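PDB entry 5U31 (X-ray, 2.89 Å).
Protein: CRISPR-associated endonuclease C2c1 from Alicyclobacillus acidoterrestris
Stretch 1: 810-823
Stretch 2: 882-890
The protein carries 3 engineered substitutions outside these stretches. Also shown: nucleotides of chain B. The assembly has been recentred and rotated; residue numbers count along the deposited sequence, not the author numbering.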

# COMPACT_ATOMS: atom_id res chain seq x y z
N LEU A 810 5.34 2.61 -10.41
CA LEU A 810 5.39 3.34 -9.15
C LEU A 810 6.58 4.30 -9.10
O LEU A 810 6.45 5.44 -8.65
CB LEU A 810 5.47 2.37 -7.98
CG LEU A 810 5.31 3.03 -6.62
CD1 LEU A 810 3.85 3.40 -6.43
CD2 LEU A 810 5.76 2.08 -5.55
N LYS A 811 7.75 3.83 -9.53
CA LYS A 811 8.95 4.66 -9.43
C LYS A 811 8.95 5.76 -10.47
O LYS A 811 9.43 6.87 -10.21
CB LYS A 811 10.19 3.78 -9.56
CG LYS A 811 10.35 2.79 -8.45
CD LYS A 811 11.50 1.85 -8.72
CE LYS A 811 11.74 0.90 -7.56
NZ LYS A 811 12.80 -0.08 -7.87
N LYS A 812 8.42 5.48 -11.66
CA LYS A 812 8.36 6.51 -12.69
C LYS A 812 7.29 7.55 -12.38
O LYS A 812 7.45 8.72 -12.74
CB LYS A 812 8.13 5.87 -14.06
CG LYS A 812 9.32 5.07 -14.55
CD LYS A 812 9.03 4.41 -15.88
CE LYS A 812 10.27 3.77 -16.48
NZ LYS A 812 9.98 3.19 -17.81
N LEU A 813 6.21 7.14 -11.71
CA LEU A 813 5.20 8.09 -11.27
C LEU A 813 5.79 9.09 -10.29
O LEU A 813 5.65 10.31 -10.47
CB LEU A 813 4.04 7.34 -10.62
CG LEU A 813 2.60 7.82 -10.83
CD1 LEU A 813 1.71 7.20 -9.77
CD2 LEU A 813 2.48 9.34 -10.82
N ALA A 814 6.44 8.60 -9.23
CA ALA A 814 7.03 9.49 -8.24
C ALA A 814 8.11 10.38 -8.86
O ALA A 814 8.21 11.56 -8.53
CB ALA A 814 7.61 8.67 -7.09
N ASP A 815 8.91 9.83 -9.77
CA ASP A 815 9.96 10.66 -10.37
C ASP A 815 9.36 11.76 -11.23
O ASP A 815 9.83 12.91 -11.19
CB ASP A 815 10.91 9.79 -11.19
CG ASP A 815 12.05 10.59 -11.78
OD1 ASP A 815 13.00 10.94 -11.04
OD2 ASP A 815 11.98 10.89 -12.99
N ARG A 816 8.32 11.45 -12.00
CA ARG A 816 7.65 12.48 -12.80
C ARG A 816 7.13 13.60 -11.91
O ARG A 816 7.30 14.78 -12.24
CB ARG A 816 6.50 11.87 -13.61
CG ARG A 816 6.91 11.36 -14.98
CD ARG A 816 5.87 11.70 -16.03
NE ARG A 816 5.78 13.14 -16.27
CZ ARG A 816 4.99 13.70 -17.18
NH1 ARG A 816 4.97 15.02 -17.32
NH2 ARG A 816 4.22 12.94 -17.94
N ILE A 817 6.51 13.25 -10.79
CA ILE A 817 5.98 14.27 -9.89
C ILE A 817 7.10 15.13 -9.34
O ILE A 817 6.98 16.36 -9.26
CB ILE A 817 5.17 13.61 -8.76
CG1 ILE A 817 3.99 12.81 -9.33
CG2 ILE A 817 4.69 14.66 -7.77
CD1 ILE A 817 3.25 11.97 -8.30
N ILE A 818 8.23 14.52 -9.00
CA ILE A 818 9.32 15.26 -8.39
C ILE A 818 10.04 16.11 -9.42
O ILE A 818 10.36 17.28 -9.17
CB ILE A 818 10.28 14.28 -7.68
CG1 ILE A 818 9.59 13.74 -6.44
CG2 ILE A 818 11.59 14.96 -7.32
CD1 ILE A 818 10.49 12.98 -5.56
N MSE A 819 10.29 15.56 -10.60
CA MSE A 819 10.91 16.32 -11.67
C MSE A 819 10.09 17.56 -12.05
O MSE A 819 10.65 18.62 -12.32
CB MSE A 819 11.13 15.43 -12.88
CG MSE A 819 12.25 14.45 -12.66
SE MSE A 819 13.92 15.37 -12.23
CE MSE A 819 14.76 13.93 -11.19
N GLU A 820 8.76 17.42 -12.06
CA GLU A 820 7.90 18.57 -12.31
C GLU A 820 7.93 19.56 -11.16
O GLU A 820 7.99 20.77 -11.38
CB GLU A 820 6.47 18.10 -12.57
CG GLU A 820 6.05 18.17 -14.03
CD GLU A 820 5.59 19.56 -14.44
OE1 GLU A 820 5.13 20.31 -13.56
OE2 GLU A 820 5.71 19.90 -15.63
N ALA A 821 7.90 19.06 -9.92
CA ALA A 821 7.96 19.94 -8.76
C ALA A 821 9.24 20.76 -8.76
O ALA A 821 9.22 21.97 -8.49
CB ALA A 821 7.83 19.13 -7.47
N LEU A 822 10.37 20.13 -9.08
CA LEU A 822 11.64 20.84 -9.14
C LEU A 822 11.72 21.79 -10.33
O LEU A 822 12.58 22.67 -10.35
CB LEU A 822 12.80 19.85 -9.18
CG LEU A 822 12.95 19.02 -7.91
CD1 LEU A 822 13.77 17.77 -8.15
CD2 LEU A 822 13.60 19.88 -6.85
N GLY A 823 10.86 21.62 -11.32
CA GLY A 823 10.86 22.48 -12.49
C GLY A 823 11.54 21.92 -13.71
O GLY A 823 11.96 22.71 -14.57
N ASN A 882 10.20 8.99 -0.13
CA ASN A 882 11.53 8.44 -0.38
C ASN A 882 12.31 9.31 -1.35
O ASN A 882 13.40 9.80 -1.04
CB ASN A 882 11.42 7.02 -0.95
CG ASN A 882 11.50 5.96 0.12
OD1 ASN A 882 11.15 6.19 1.28
ND2 ASN A 882 11.96 4.77 -0.26
N GLN A 883 11.76 9.51 -2.55
CA GLN A 883 12.50 10.15 -3.63
C GLN A 883 12.69 11.64 -3.40
O GLN A 883 13.54 12.25 -4.06
CB GLN A 883 11.80 9.91 -4.96
CG GLN A 883 11.75 8.46 -5.40
CD GLN A 883 11.48 8.32 -6.89
OE1 GLN A 883 11.81 9.21 -7.68
NE2 GLN A 883 10.87 7.21 -7.29
N ALA A 884 11.93 12.25 -2.50
CA ALA A 884 12.01 13.69 -2.29
C ALA A 884 13.11 14.09 -1.31
O ALA A 884 13.47 15.27 -1.28
CB ALA A 884 10.67 14.23 -1.79
N GLN A 885 13.65 13.14 -0.54
CA GLN A 885 14.54 13.50 0.56
C GLN A 885 15.77 14.24 0.06
O GLN A 885 16.13 15.30 0.60
CB GLN A 885 14.94 12.23 1.33
CG GLN A 885 15.62 12.48 2.67
CD GLN A 885 15.72 11.21 3.51
OE1 GLN A 885 15.30 10.13 3.09
NE2 GLN A 885 16.27 11.34 4.71
N VAL A 886 16.41 13.72 -0.99
CA VAL A 886 17.66 14.30 -1.48
C VAL A 886 17.44 15.70 -2.03
O VAL A 886 18.34 16.54 -1.99
CB VAL A 886 18.27 13.40 -2.56
CG1 VAL A 886 19.73 13.73 -2.75
CG2 VAL A 886 18.10 11.95 -2.20
N HIS A 887 16.25 15.97 -2.57
CA HIS A 887 16.00 17.23 -3.25
C HIS A 887 15.50 18.33 -2.32
O HIS A 887 15.25 19.44 -2.78
CB HIS A 887 14.99 17.02 -4.38
CG HIS A 887 15.39 15.94 -5.34
ND1 HIS A 887 16.33 16.13 -6.32
CD2 HIS A 887 14.96 14.66 -5.46
CE1 HIS A 887 16.47 15.02 -7.02
NE2 HIS A 887 15.65 14.11 -6.51
N ASP A 888 15.34 18.03 -1.02
CA ASP A 888 14.80 18.99 -0.05
C ASP A 888 13.38 19.42 -0.40
O ASP A 888 12.98 20.56 -0.14
CB ASP A 888 15.71 20.22 0.08
CG ASP A 888 17.10 19.87 0.54
OD1 ASP A 888 17.22 19.14 1.55
OD2 ASP A 888 18.07 20.33 -0.10
N LEU A 889 12.59 18.52 -0.98
CA LEU A 889 11.19 18.77 -1.30
C LEU A 889 10.30 18.23 -0.20
O LEU A 889 10.40 17.05 0.17
CB LEU A 889 10.80 18.11 -2.62
CG LEU A 889 11.50 18.58 -3.88
CD1 LEU A 889 10.87 17.92 -5.09
CD2 LEU A 889 11.40 20.09 -3.97
N LEU A 890 9.42 19.07 0.31
CA LEU A 890 8.43 18.65 1.29
C LEU A 890 7.22 18.07 0.57
O LEU A 890 6.72 18.67 -0.39
CB LEU A 890 7.99 19.82 2.16
CG LEU A 890 9.06 20.73 2.75
CD1 LEU A 890 8.42 21.93 3.39
CD2 LEU A 890 9.89 19.97 3.76
P A B 91 14.44 8.82 -16.88
OP1 A B 91 14.12 10.21 -16.45
OP2 A B 91 15.76 8.49 -17.47
O5' A B 91 14.18 7.88 -15.62
C5' A B 91 13.00 8.06 -14.85
C4' A B 91 12.67 6.84 -14.04
O4' A B 91 12.63 5.66 -14.89
C3' A B 91 13.65 6.47 -12.96
O3' A B 91 13.51 7.27 -11.80
C2' A B 91 13.34 5.00 -12.73
O2' A B 91 12.15 4.86 -11.98
C1' A B 91 13.05 4.54 -14.16
N9 A B 91 14.24 3.95 -14.81
C8 A B 91 15.06 4.52 -15.75
N7 A B 91 16.03 3.73 -16.14
C5 A B 91 15.84 2.56 -15.40
C6 A B 91 16.53 1.34 -15.34
N6 A B 91 17.61 1.05 -16.07
N1 A B 91 16.07 0.39 -14.50
C2 A B 91 14.99 0.66 -13.76
N3 A B 91 14.25 1.77 -13.73
C4 A B 91 14.74 2.69 -14.58
P C B 92 14.81 7.68 -10.96
OP1 C B 92 14.51 8.89 -10.14
OP2 C B 92 15.93 7.79 -11.94
O5' C B 92 15.10 6.40 -10.05
C5' C B 92 14.11 5.87 -9.19
C4' C B 92 14.38 4.42 -8.85
O4' C B 92 14.42 3.63 -10.06
C3' C B 92 15.70 4.12 -8.16
O3' C B 92 15.65 4.35 -6.77
C2' C B 92 15.94 2.66 -8.51
O2' C B 92 15.16 1.81 -7.68
C1' C B 92 15.37 2.59 -9.93
N1 C B 92 16.41 2.75 -10.97
C2 C B 92 17.17 1.63 -11.34
O2 C B 92 16.97 0.54 -10.78
N3 C B 92 18.12 1.77 -12.29
C4 C B 92 18.31 2.95 -12.88
N4 C B 92 19.26 3.03 -13.81
C5 C B 92 17.55 4.10 -12.53
C6 C B 92 16.61 3.95 -11.58
P G B 9 4.33 26.81 -20.82
OP1 G B 9 5.60 26.74 -20.07
OP2 G B 9 3.93 28.08 -21.49
O5' G B 9 4.35 25.67 -21.93
C5' G B 9 4.82 24.36 -21.63
C4' G B 9 4.48 23.40 -22.75
O4' G B 9 5.17 22.13 -22.55
C3' G B 9 2.99 23.06 -22.89
O3' G B 9 2.65 23.01 -24.27
C2' G B 9 2.90 21.66 -22.30
O2' G B 9 1.83 20.88 -22.79
C1' G B 9 4.25 21.07 -22.69
N9 G B 9 4.67 19.95 -21.85
C8 G B 9 4.89 18.67 -22.28
N7 G B 9 5.24 17.86 -21.32
C5 G B 9 5.25 18.66 -20.18
C6 G B 9 5.55 18.34 -18.84
O6 G B 9 5.89 17.25 -18.37
N1 G B 9 5.44 19.44 -18.01
C2 G B 9 5.08 20.70 -18.41
N2 G B 9 5.03 21.62 -17.43
N3 G B 9 4.79 21.02 -19.66
C4 G B 9 4.89 19.96 -20.49

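Residues 810-822 form the end of a longer helix, and residues 882-890 cross one of its sides as the tail of a second helix that gives way to a type I turn, Gln885 to Asp888, and then an extended segment. The backbones stay well apart: the CA atoms of Ala814 and Gln883 lie 7.2 Å from each other, those of Ile818 and Ala884 6.8 Å, and those of Leu822 and Leu889 8.1 Å, so side chains fill the gap. Together the two surfaces bury 427 Å².

Gln883 covers the most area. Its side chain sits as a knob among Lys811, Ala814, Asp815 and Ile818, and its amide anchors the contact: Gln883 NE2 donates a hydrogen bond to Lys811 O at 3.3 Å, with an angle of 159°. Lys811 O also accepts the helical bond from Asp815 N (3.0 Å), so it serves two donors at once. Ala814 CB lies 3.6 Å from Gln883 NE2, and Gln883 OE1 lies 3.6 Å from Asp815 CA.

One helical turn beyond Ala814, Ile818 is the hub of the first stretch. Ile818 CD1 lies 3.4 Å from Gln883 CB and 4.0 Å from Ala884 CB, and Ile818 CG2 lies 3.8 Å from Leu889 CD1 and 3.9 Å from His887 CD2. A single branched side chain thus touches the helical tail, the turn and the residue that follows it.

Leu889 closes the apolar patch. Leu889 CD1 sits 4.0 Å from Ala821 CB, and Leu889 CD2 sits 3.6 Å from Leu822 CD2; these contacts are purely van der Waals and shield hydrocarbon from solvent. Leu822 also places CD1 over one face of the His887 ring, 3.9 Å from its centroid and 25° off the normal, a CH-pi contact that sets a weakly polarised methyl against the ring's pi cloud. Just beyond, Gly823 ends the helix in a Schellman motif with positive phi, where a CB would be jammed against the carbonyl O of Leu822.

The first helix also meets the RNA of this CRISPR endonuclease. Lys811 NZ donates to C92 O2' at 3.0 Å, and on the helix's far end from Lys811, Glu820 OE2 accepts from G9 N1 (2.4 Å, very short) and G9 N2 (2.6 Å), gripping the guanine edge through two neighbouring N-H groups.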